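Local coordinates for DUF1611 domain-containing protein (Anabaena variabilis, PDB 2OBN) that is of unknown function but probably binds a nucleotide or another phosphorylated ligand through a P-loop NTPase-like domain joined to a Rossmann-like domain, at residues Gly159-Ile164 with Thr266-Asn271; Ser170-Trp175 with Thr332-Phe337; Glu281-Tyr286 with Val299-Ile304. The protein carries 2 engineered substitutions. All coordinates share one frame; numbering follows the deposited sequence.

Contact 1: Gly159-Ile164 with Thr266-Asn271; sequences GTDMAI and THNGNN. With PO4 (phosphate ion), chain G.
The carboxylate of Asp161 lies beside the amide of Asn268 across the gap between two loops, the two flat groups turned 47° against each other and their side chains crossing at about a right angle. Gly269 N donates to Asp161 OD2 at 2.9 Å, meeting it on the syn side but 32° out of the carboxylate plane. Gln265 NE2 also donates to this oxygen. Over the carboxylate plane, Met162 N, in a selenomethionine, reaches Asp161 OD1 at 2.8 Å. In Asp161, CG anti to the backbone N (chi1 -164°) sends the carboxylate across toward residues 268-269, while OD1 stays within reach of Met162 N. Asn268 ND2 lies 2.9 Å from Asp161 OD1, yet the angle is too poor for a hydrogen bond. Two waters add to the junction: one donates to Thr160 O and accepts from Asn268 ND2, the other donates to Asp161 OD1 and accepts from Asn270 N. The far end of the Asn268 amide is gripped twice, as OD1 accepts from Asn271 N at 2.7 Å and from Asn271 ND2 at 3.0 Å. The first of these bonds closes an Asx motif that steadies the turn. Beyond Asp161 the chain wraps a phosphate ion, probably from the crystallisation liquor: Ile164 N donates to its O4 at 3.0 Å, and Ala163 N makes a weak bond to O1. Gly165 N, Met167 N and Lys166 NZ complete the anion site where the loop after strand 153-159 enters helix 166-179, consistent with the phosphate-binding P-loop of P-loop NTPases.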
loop_
_atom_site.group_PDB
_atom_site.type_symbol
_atom_site.label_atom_id
_atom_site.label_comp_id
_atom_site.label_asym_id
_atom_site.label_seq_id
_atom_site.Cartn_x
_atom_site.Cartn_y
_atom_site.Cartn_z
ATOM N N GLY B 159 14.806 -4.988 3.064
ATOM C CA GLY B 159 15.226 -6.387 3.130
ATOM C C GLY B 159 15.003 -7.274 1.925
ATOM O O GLY B 159 14.202 -6.975 1.032
ATOM N N THR B 160 15.725 -8.397 1.920
ATOM C CA THR B 160 15.582 -9.421 0.859
ATOM C C THR B 160 14.374 -10.328 1.125
ATOM O O THR B 160 14.013 -11.127 0.270
ATOM C CB THR B 160 16.843 -10.282 0.700
ATOM O OG1 THR B 160 17.175 -10.893 1.946
ATOM C CG2 THR B 160 17.981 -9.468 0.284
ATOM N N ASP B 161 13.761 -10.197 2.308
ATOM C CA ASP B 161 12.575 -10.960 2.691
ATOM C C ASP B 161 12.042 -10.297 3.973
ATOM O O ASP B 161 12.595 -9.303 4.458
ATOM C CB ASP B 161 12.924 -12.454 2.916
ATOM C CG ASP B 161 11.696 -13.392 2.943
ATOM O OD1 ASP B 161 10.539 -12.938 2.763
ATOM O OD2 ASP B 161 11.903 -14.611 3.166
HETATM N N MSE B 162 10.943 -10.831 4.485
HETATM C CA MSE B 162 10.340 -10.388 5.723
HETATM C C MSE B 162 10.811 -11.255 6.877
HETATM O O MSE B 162 11.238 -12.396 6.663
HETATM C CB MSE B 162 8.834 -10.491 5.600
HETATM C CG MSE B 162 8.306 -9.421 4.673
HETATM SE SE MSE B 162 6.524 -9.668 4.106
HETATM C CE MSE B 162 5.704 -10.004 5.840
ATOM N N ALA B 163 10.716 -10.698 8.090
ATOM C CA ALA B 163 11.111 -11.380 9.318
ATOM C C ALA B 163 12.562 -11.826 9.278
ATOM O O ALA B 163 12.833 -12.982 9.536
ATOM C CB ALA B 163 10.184 -12.575 9.605
ATOM N N ILE B 164 13.479 -10.905 8.957
ATOM C CA ILE B 164 14.918 -11.216 8.880
ATOM C C ILE B 164 15.811 -10.373 9.773
ATOM O O ILE B 164 17.037 -10.569 9.794
ATOM C CB ILE B 164 15.455 -11.161 7.430
ATOM C CG1 ILE B 164 15.238 -9.774 6.815
ATOM C CG2 ILE B 164 14.789 -12.270 6.569
ATOM C CD1 ILE B 164 15.847 -9.632 5.455
ATOM N N THR B 266 18.148 -18.257 -0.398
ATOM C CA THR B 266 18.061 -18.109 -1.852
ATOM C C THR B 266 16.639 -17.934 -2.386
ATOM O O THR B 266 16.458 -17.591 -3.547
ATOM C CB THR B 266 18.735 -19.314 -2.561
ATOM O OG1 THR B 266 18.069 -20.537 -2.207
ATOM C CG2 THR B 266 20.204 -19.408 -2.156
ATOM N N HIS B 267 15.631 -18.143 -1.543
ATOM C CA HIS B 267 14.240 -18.041 -1.973
ATOM C C HIS B 267 13.388 -17.419 -0.878
ATOM O O HIS B 267 13.732 -17.471 0.311
ATOM C CB HIS B 267 13.684 -19.439 -2.304
ATOM C CG HIS B 267 14.373 -20.135 -3.444
ATOM N ND1 HIS B 267 15.503 -20.912 -3.274
ATOM C CD2 HIS B 267 14.073 -20.194 -4.765
ATOM C CE1 HIS B 267 15.875 -21.405 -4.443
ATOM N NE2 HIS B 267 15.021 -20.990 -5.363
ATOM N N ASN B 268 12.276 -16.810 -1.286
ATOM C CA ASN B 268 11.328 -16.213 -0.355
ATOM C C ASN B 268 10.875 -17.305 0.630
ATOM O O ASN B 268 10.733 -18.474 0.254
ATOM C CB ASN B 268 10.143 -15.677 -1.152
ATOM C CG ASN B 268 9.124 -14.975 -0.297
ATOM O OD1 ASN B 268 8.024 -15.477 -0.114
ATOM N ND2 ASN B 268 9.478 -13.799 0.230
ATOM N N GLY B 269 10.694 -16.944 1.887
ATOM C CA GLY B 269 10.272 -17.900 2.895
ATOM C C GLY B 269 8.840 -18.372 2.745
ATOM O O GLY B 269 8.581 -19.576 2.752
ATOM N N ASN B 270 7.910 -17.429 2.621
ATOM C CA ASN B 270 6.501 -17.775 2.453
ATOM C C ASN B 270 6.178 -18.392 1.099
ATOM O O ASN B 270 5.291 -19.230 1.020
ATOM C CB ASN B 270 5.596 -16.549 2.619
ATOM C CG ASN B 270 5.644 -15.954 4.013
ATOM O OD1 ASN B 270 5.348 -14.760 4.191
ATOM N ND2 ASN B 270 6.027 -16.762 5.007
ATOM N N ASN B 271 6.875 -17.947 0.052
ATOM C CA ASN B 271 6.645 -18.394 -1.334
ATOM C C ASN B 271 7.965 -18.925 -1.936
ATOM O O ASN B 271 8.601 -18.258 -2.752
ATOM C CB ASN B 271 6.096 -17.212 -2.134
ATOM C CG ASN B 271 4.895 -16.544 -1.454
ATOM O OD1 ASN B 271 3.784 -17.024 -1.552
ATOM N ND2 ASN B 271 5.127 -15.424 -0.782
HETATM P P PO4 G . 11.827 -7.928 10.425
HETATM O O1 PO4 G . 10.387 -8.296 10.124
HETATM O O2 PO4 G . 11.876 -6.506 10.969
HETATM O O3 PO4 G . 12.383 -8.815 11.493
HETATM O O4 PO4 G . 12.693 -8.017 9.202
HETATM O O HOH W 1 12.238 -13.106 -0.587
HETATM O O HOH W 2 8.362 -14.661 3.380
#

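Contact 2: Ser170-Trp175 with Thr332-Phe337; sequences SLELHW and TDVVRF
Glu172 leaves its helix with CG beside the backbone N (chi1 -66°) and then bends at chi2 (-72°), a fold that lays its methylene carbons against Val334 and carries the carboxylate on toward Val335. On the other side, Val334 points its CG2 methyl into the contact from the position between its own N and carbonyl carbon (chi1 -53°). This methyl meets Glu172 CB at 3.8 Å and Glu172 CG at 4.0 Å, the two side chains sliding past each other in opposite directions. Val335 adds a lesser touch, its CG2 lying 4.1 Å from Glu172 CG. The carboxylate of Glu172 ends beside the backbone of Val335, with OE2 at 3.9 Å from CA. Its other oxygen, OE1, lies in the ring plane at the edge of Trp175, one turn further along the same helix. One water spans the gap, donating to Glu172 OE2 at 2.7 Å and to Val335 O at 2.9 Å. The short helix that presents the valines starts at Asp333, the N-cap: its OD1 accepts from Arg336 N at 3.1 Å, approached from above the carboxylate plane, and more weakly from Val335 N. The guanidinium of Arg336 is engaged elsewhere, NH1 bonding to Thr308 OG1 and Leu311 O. Helix 340-347 packs alongside, Leu342 touching both Leu173 and Val334. The direct touch is therefore aliphatic, made by the methylenes of an acidic residue, while no salt bridge joins the two segments and the charged end is linked to the facing backbone by water.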
loop_
_atom_site.group_PDB
_atom_site.type_symbol
_atom_site.label_atom_id
_atom_site.label_comp_id
_atom_site.label_asym_id
_atom_site.label_seq_id
_atom_site.Cartn_x
_atom_site.Cartn_y
_atom_site.Cartn_z
ATOM N N SER B 170 17.567 -1.630 12.728
ATOM C CA SER B 170 17.231 -0.219 12.957
ATOM C C SER B 170 17.474 0.138 14.411
ATOM O O SER B 170 17.985 1.203 14.702
ATOM C CB SER B 170 15.767 0.080 12.597
ATOM O OG SER B 170 15.527 -0.052 11.217
ATOM N N LEU B 171 17.110 -0.770 15.316
ATOM C CA LEU B 171 17.305 -0.554 16.743
ATOM C C LEU B 171 18.787 -0.529 17.120
ATOM O O LEU B 171 19.228 0.373 17.829
ATOM C CB LEU B 171 16.586 -1.638 17.559
ATOM C CG LEU B 171 15.061 -1.582 17.679
ATOM C CD1 LEU B 171 14.543 -2.851 18.363
ATOM C CD2 LEU B 171 14.614 -0.340 18.428
ATOM N N GLU B 172 19.546 -1.518 16.666
ATOM C CA GLU B 172 20.982 -1.548 16.940
ATOM C C GLU B 172 21.659 -0.302 16.379
ATOM O O GLU B 172 22.540 0.247 17.030
ATOM C CB GLU B 172 21.652 -2.804 16.358
ATOM C CG GLU B 172 21.216 -4.150 16.985
ATOM C CD GLU B 172 21.735 -4.386 18.402
ATOM O OE1 GLU B 172 22.398 -3.491 18.955
ATOM O OE2 GLU B 172 21.472 -5.477 18.966
ATOM N N LEU B 173 21.264 0.130 15.177
ATOM C CA LEU B 173 21.831 1.356 14.576
ATOM C C LEU B 173 21.479 2.596 15.384
ATOM O O LEU B 173 22.278 3.509 15.477
ATOM C CB LEU B 173 21.408 1.534 13.110
ATOM C CG LEU B 173 22.104 0.567 12.127
ATOM C CD1 LEU B 173 21.362 0.465 10.813
ATOM C CD2 LEU B 173 23.566 0.963 11.888
ATOM N N HIS B 174 20.283 2.599 15.971
ATOM C CA HIS B 174 19.828 3.682 16.836
ATOM C C HIS B 174 20.619 3.729 18.150
ATOM O O HIS B 174 21.009 4.815 18.625
ATOM C CB HIS B 174 18.317 3.557 17.116
ATOM C CG HIS B 174 17.866 4.304 18.333
ATOM N ND1 HIS B 174 17.893 5.683 18.421
ATOM C CD2 HIS B 174 17.380 3.860 19.519
ATOM C CE1 HIS B 174 17.458 6.052 19.613
ATOM N NE2 HIS B 174 17.138 4.966 20.298
ATOM N N TRP B 175 20.839 2.564 18.749
ATOM C CA TRP B 175 21.607 2.501 19.989
ATOM C C TRP B 175 23.073 2.903 19.779
ATOM O O TRP B 175 23.657 3.545 20.651
ATOM C CB TRP B 175 21.480 1.134 20.656
ATOM C CG TRP B 175 20.065 0.816 21.039
ATOM C CD1 TRP B 175 19.149 1.684 21.560
ATOM C CD2 TRP B 175 19.426 -0.455 20.989
ATOM N NE1 TRP B 175 17.970 1.042 21.796
ATOM C CE2 TRP B 175 18.110 -0.276 21.469
ATOM C CE3 TRP B 175 19.832 -1.731 20.585
ATOM C CZ2 TRP B 175 17.195 -1.319 21.553
ATOM C CZ3 TRP B 175 18.924 -2.768 20.670
ATOM C CH2 TRP B 175 17.619 -2.555 21.155
ATOM N N THR B 332 28.261 -6.300 8.153
ATOM C CA THR B 332 28.419 -7.071 9.373
ATOM C C THR B 332 27.055 -7.527 9.857
ATOM O O THR B 332 26.027 -7.114 9.327
ATOM C CB THR B 332 29.110 -6.263 10.508
ATOM O OG1 THR B 332 29.458 -7.153 11.588
ATOM C CG2 THR B 332 28.188 -5.166 11.037
ATOM N N ASP B 333 27.075 -8.399 10.860
ATOM C CA ASP B 333 25.877 -8.798 11.590
ATOM C C ASP B 333 25.873 -7.813 12.772
ATOM O O ASP B 333 26.694 -7.928 13.691
ATOM C CB ASP B 333 25.981 -10.256 12.040
ATOM C CG ASP B 333 24.722 -10.740 12.719
ATOM O OD1 ASP B 333 24.021 -9.901 13.322
ATOM O OD2 ASP B 333 24.437 -11.948 12.661
ATOM N N VAL B 334 24.972 -6.838 12.741
ATOM C CA VAL B 334 24.955 -5.782 13.770
ATOM C C VAL B 334 24.516 -6.243 15.162
ATOM O O VAL B 334 24.892 -5.643 16.182
ATOM C CB VAL B 334 24.116 -4.547 13.328
ATOM C CG1 VAL B 334 24.597 -4.045 11.975
ATOM C CG2 VAL B 334 22.624 -4.854 13.284
ATOM N N VAL B 335 23.714 -7.297 15.194
ATOM C CA VAL B 335 23.242 -7.881 16.441
ATOM C C VAL B 335 24.403 -8.640 17.065
ATOM O O VAL B 335 24.712 -8.492 18.250
ATOM C CB VAL B 335 22.051 -8.842 16.175
ATOM C CG1 VAL B 335 21.688 -9.667 17.415
ATOM C CG2 VAL B 335 20.841 -8.054 15.670
ATOM N N ARG B 336 25.072 -9.418 16.226
ATOM C CA ARG B 336 26.158 -10.290 16.664
ATOM C C ARG B 336 27.492 -9.611 16.943
ATOM O O ARG B 336 28.166 -9.954 17.921
ATOM C CB ARG B 336 26.353 -11.366 15.601
ATOM C CG ARG B 336 27.244 -12.498 15.983
ATOM C CD ARG B 336 26.997 -13.657 15.042
ATOM N NE ARG B 336 27.523 -14.903 15.579
ATOM C CZ ARG B 336 27.300 -16.104 15.058
ATOM N NH1 ARG B 336 26.553 -16.249 13.960
ATOM N NH2 ARG B 336 27.831 -17.166 15.644
ATOM N N PHE B 337 27.878 -8.668 16.086
ATOM C CA PHE B 337 29.182 -8.020 16.203
ATOM C C PHE B 337 29.173 -6.511 16.448
ATOM O O PHE B 337 30.241 -5.915 16.577
ATOM C CB PHE B 337 30.009 -8.313 14.952
ATOM C CG PHE B 337 30.160 -9.773 14.650
ATOM C CD1 PHE B 337 30.956 -10.585 15.457
ATOM C CD2 PHE B 337 29.539 -10.340 13.542
ATOM C CE1 PHE B 337 31.112 -11.937 15.176
ATOM C CE2 PHE B 337 29.692 -11.702 13.248
ATOM C CZ PHE B 337 30.482 -12.498 14.065
HETATM O O HOH W 3 23.104 -7.167 20.274
#

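Contact 3: Glu281-Tyr286 with Val299-Ile304; sequences EVIRLY and VPVVGI
A beta-alpha-beta unit, strand 256-262, helix 279-291 and strand 301-307, supplies both sides of this contact, in which residues 281-286 of the helix lie over the start of the second strand. Ile283 carries most of the helix side of the contact. Its CG2 methyl, anti to the backbone N, rests 4.0 Å from Val301 CB and 4.1 Å from Val301 CG2. The other branch runs alongside, CG1 approaching Val301 CG1 at 4.1 Å, so both arms of the isoleucine are laid on the forked end of the valine. The two side chains cross obliquely. Val301 has CG1 anti to its N (chi1 174°), which turns the fork so that CG1 meets Ile283 CG1 and CG2 meets Ile283 CG2. Three residues on, Ile304 crosses Ile283 at about a right angle, the two meeting end to end through their CD1 methyls at 4.1 Å. Helix and strand axes pass 9.9 Å apart and run roughly antiparallel at 146°, as expected for the connecting helix of a crossover that joins two neighbouring parallel strands. Leu259 of the first strand packs on both Ile283 and Val301, while Thr327 touches Ile283 and Ile304, adding to the packing from helix 313-327. One turn after Ile283, Tyr286 offers only its CB methylene to the strand, 4.4 Å from Val301 CG2. Its ring then leads away from the strand, with Val282 CG1 at its edge in plane, and its hydroxyl has Gly159 O and Leu237 N as probable hydrogen-bond partners. At the start of the strand Glu287 OE2 accepts from Val301 N, while Gly292 and Gly293 of the second subunit pack against Leu285 and Glu281 on the helix.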
loop_
_atom_site.group_PDB
_atom_site.type_symbol
_atom_site.label_atom_id
_atom_site.label_comp_id
_atom_site.label_asym_id
_atom_site.label_seq_id
_atom_site.Cartn_x
_atom_site.Cartn_y
_atom_site.Cartn_z
ATOM N N GLU B 281 22.114 -7.257 -7.583
ATOM C CA GLU B 281 20.835 -7.004 -8.265
ATOM C C GLU B 281 19.787 -6.435 -7.325
ATOM O O GLU B 281 19.010 -5.575 -7.725
ATOM C CB GLU B 281 20.295 -8.271 -8.966
ATOM C CG GLU B 281 21.071 -8.645 -10.221
ATOM C CD GLU B 281 21.044 -7.518 -11.230
ATOM O OE1 GLU B 281 19.935 -7.069 -11.599
ATOM O OE2 GLU B 281 22.133 -7.056 -11.635
ATOM N N VAL B 282 19.761 -6.923 -6.087
ATOM C CA VAL B 282 18.810 -6.435 -5.094
ATOM C C VAL B 282 19.166 -4.970 -4.758
ATOM O O VAL B 282 18.280 -4.129 -4.595
ATOM C CB VAL B 282 18.790 -7.330 -3.801
ATOM C CG1 VAL B 282 17.810 -6.784 -2.776
ATOM C CG2 VAL B 282 18.452 -8.795 -4.128
ATOM N N ILE B 283 20.458 -4.667 -4.644
ATOM C CA ILE B 283 20.906 -3.276 -4.381
ATOM C C ILE B 283 20.454 -2.322 -5.490
ATOM O O ILE B 283 19.941 -1.234 -5.209
ATOM C CB ILE B 283 22.432 -3.210 -4.204
ATOM C CG1 ILE B 283 22.825 -3.867 -2.866
ATOM C CG2 ILE B 283 22.932 -1.768 -4.276
ATOM C CD1 ILE B 283 24.263 -4.341 -2.806
ATOM N N ARG B 284 20.642 -2.735 -6.738
ATOM C CA ARG B 284 20.212 -1.945 -7.894
ATOM C C ARG B 284 18.681 -1.713 -7.865
ATOM O O ARG B 284 18.205 -0.594 -8.061
ATOM C CB ARG B 284 20.635 -2.651 -9.184
ATOM C CG ARG B 284 20.446 -1.825 -10.445
ATOM N N LEU B 285 17.920 -2.769 -7.594
ATOM C CA LEU B 285 16.467 -2.655 -7.483
ATOM C C LEU B 285 16.067 -1.556 -6.478
ATOM O O LEU B 285 15.387 -0.582 -6.849
ATOM C CB LEU B 285 15.855 -4.003 -7.088
ATOM C CG LEU B 285 14.376 -4.051 -6.676
ATOM C CD1 LEU B 285 13.468 -3.637 -7.809
ATOM C CD2 LEU B 285 14.051 -5.451 -6.171
ATOM N N TYR B 286 16.508 -1.684 -5.227
ATOM C CA TYR B 286 16.171 -0.663 -4.213
ATOM C C TYR B 286 16.633 0.751 -4.578
ATOM O O TYR B 286 15.890 1.730 -4.390
ATOM C CB TYR B 286 16.675 -1.062 -2.814
ATOM C CG TYR B 286 15.758 -2.068 -2.136
ATOM C CD1 TYR B 286 14.571 -1.650 -1.578
ATOM C CD2 TYR B 286 16.064 -3.419 -2.071
ATOM C CE1 TYR B 286 13.711 -2.529 -0.971
ATOM C CE2 TYR B 286 15.186 -4.329 -1.445
ATOM C CZ TYR B 286 14.010 -3.853 -0.901
ATOM O OH TYR B 286 13.103 -4.672 -0.266
ATOM N N VAL B 299 19.646 7.751 -3.676
ATOM C CA VAL B 299 19.639 7.217 -2.324
ATOM C C VAL B 299 20.432 5.904 -2.363
ATOM O O VAL B 299 20.001 4.954 -2.986
ATOM C CB VAL B 299 18.230 6.929 -1.824
ATOM C CG1 VAL B 299 18.276 6.470 -0.370
ATOM C CG2 VAL B 299 17.361 8.162 -1.964
ATOM N N PRO B 300 21.613 5.866 -1.727
ATOM C CA PRO B 300 22.418 4.663 -1.772
ATOM C C PRO B 300 22.138 3.620 -0.705
ATOM O O PRO B 300 21.696 3.960 0.392
ATOM C CB PRO B 300 23.833 5.202 -1.524
ATOM C CG PRO B 300 23.630 6.347 -0.630
ATOM C CD PRO B 300 22.302 6.955 -0.998
ATOM N N VAL B 301 22.401 2.361 -1.060
ATOM C CA VAL B 301 22.441 1.269 -0.102
ATOM C C VAL B 301 23.896 1.396 0.378
ATOM O O VAL B 301 24.848 1.190 -0.385
ATOM C CB VAL B 301 22.136 -0.125 -0.741
ATOM C CG1 VAL B 301 22.346 -1.241 0.291
ATOM C CG2 VAL B 301 20.682 -0.188 -1.301
ATOM N N VAL B 302 24.072 1.766 1.635
ATOM C CA VAL B 302 25.409 2.073 2.148
ATOM C C VAL B 302 26.132 0.900 2.747
ATOM O O VAL B 302 27.318 0.996 3.028
ATOM C CB VAL B 302 25.389 3.233 3.200
ATOM C CG1 VAL B 302 24.849 4.507 2.574
ATOM C CG2 VAL B 302 24.581 2.851 4.451
ATOM N N GLY B 303 25.417 -0.196 2.954
ATOM C CA GLY B 303 25.987 -1.377 3.558
ATOM C C GLY B 303 24.940 -2.452 3.731
ATOM O O GLY B 303 23.737 -2.234 3.530
ATOM N N ILE B 304 25.406 -3.624 4.122
ATOM C CA ILE B 304 24.558 -4.765 4.272
ATOM C C ILE B 304 24.609 -5.274 5.702
ATOM O O ILE B 304 25.686 -5.472 6.249
ATOM C CB ILE B 304 24.980 -5.857 3.242
ATOM C CG1 ILE B 304 24.681 -5.339 1.826
ATOM C CG2 ILE B 304 24.233 -7.182 3.501
ATOM C CD1 ILE B 304 25.221 -6.158 0.727
#

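How the contacts relate
All three contacts lie in the P-loop domain, around its parallel sheet. Contacts 1 and 3, with centres about 16 Å apart, touch directly: Tyr286 OH sits 2.9 Å from Gly159 O, a probable hydrogen bond, and Thr160 CG2 packs on Val282 CG1 at 4.1 Å, tying the crossover helix to the start of the phosphate-binding loop. In contact 2 the 170-175 segment lies further along the helix whose N-terminal residues Lys166 and Met167 bind the phosphate; the centres of contacts 1 and 2 are about 20 Å apart and their nearest atoms about 7 Å. Contact 3 is nested in the chain loop closed by contact 2, with centres about 18 Å apart and no touch between them.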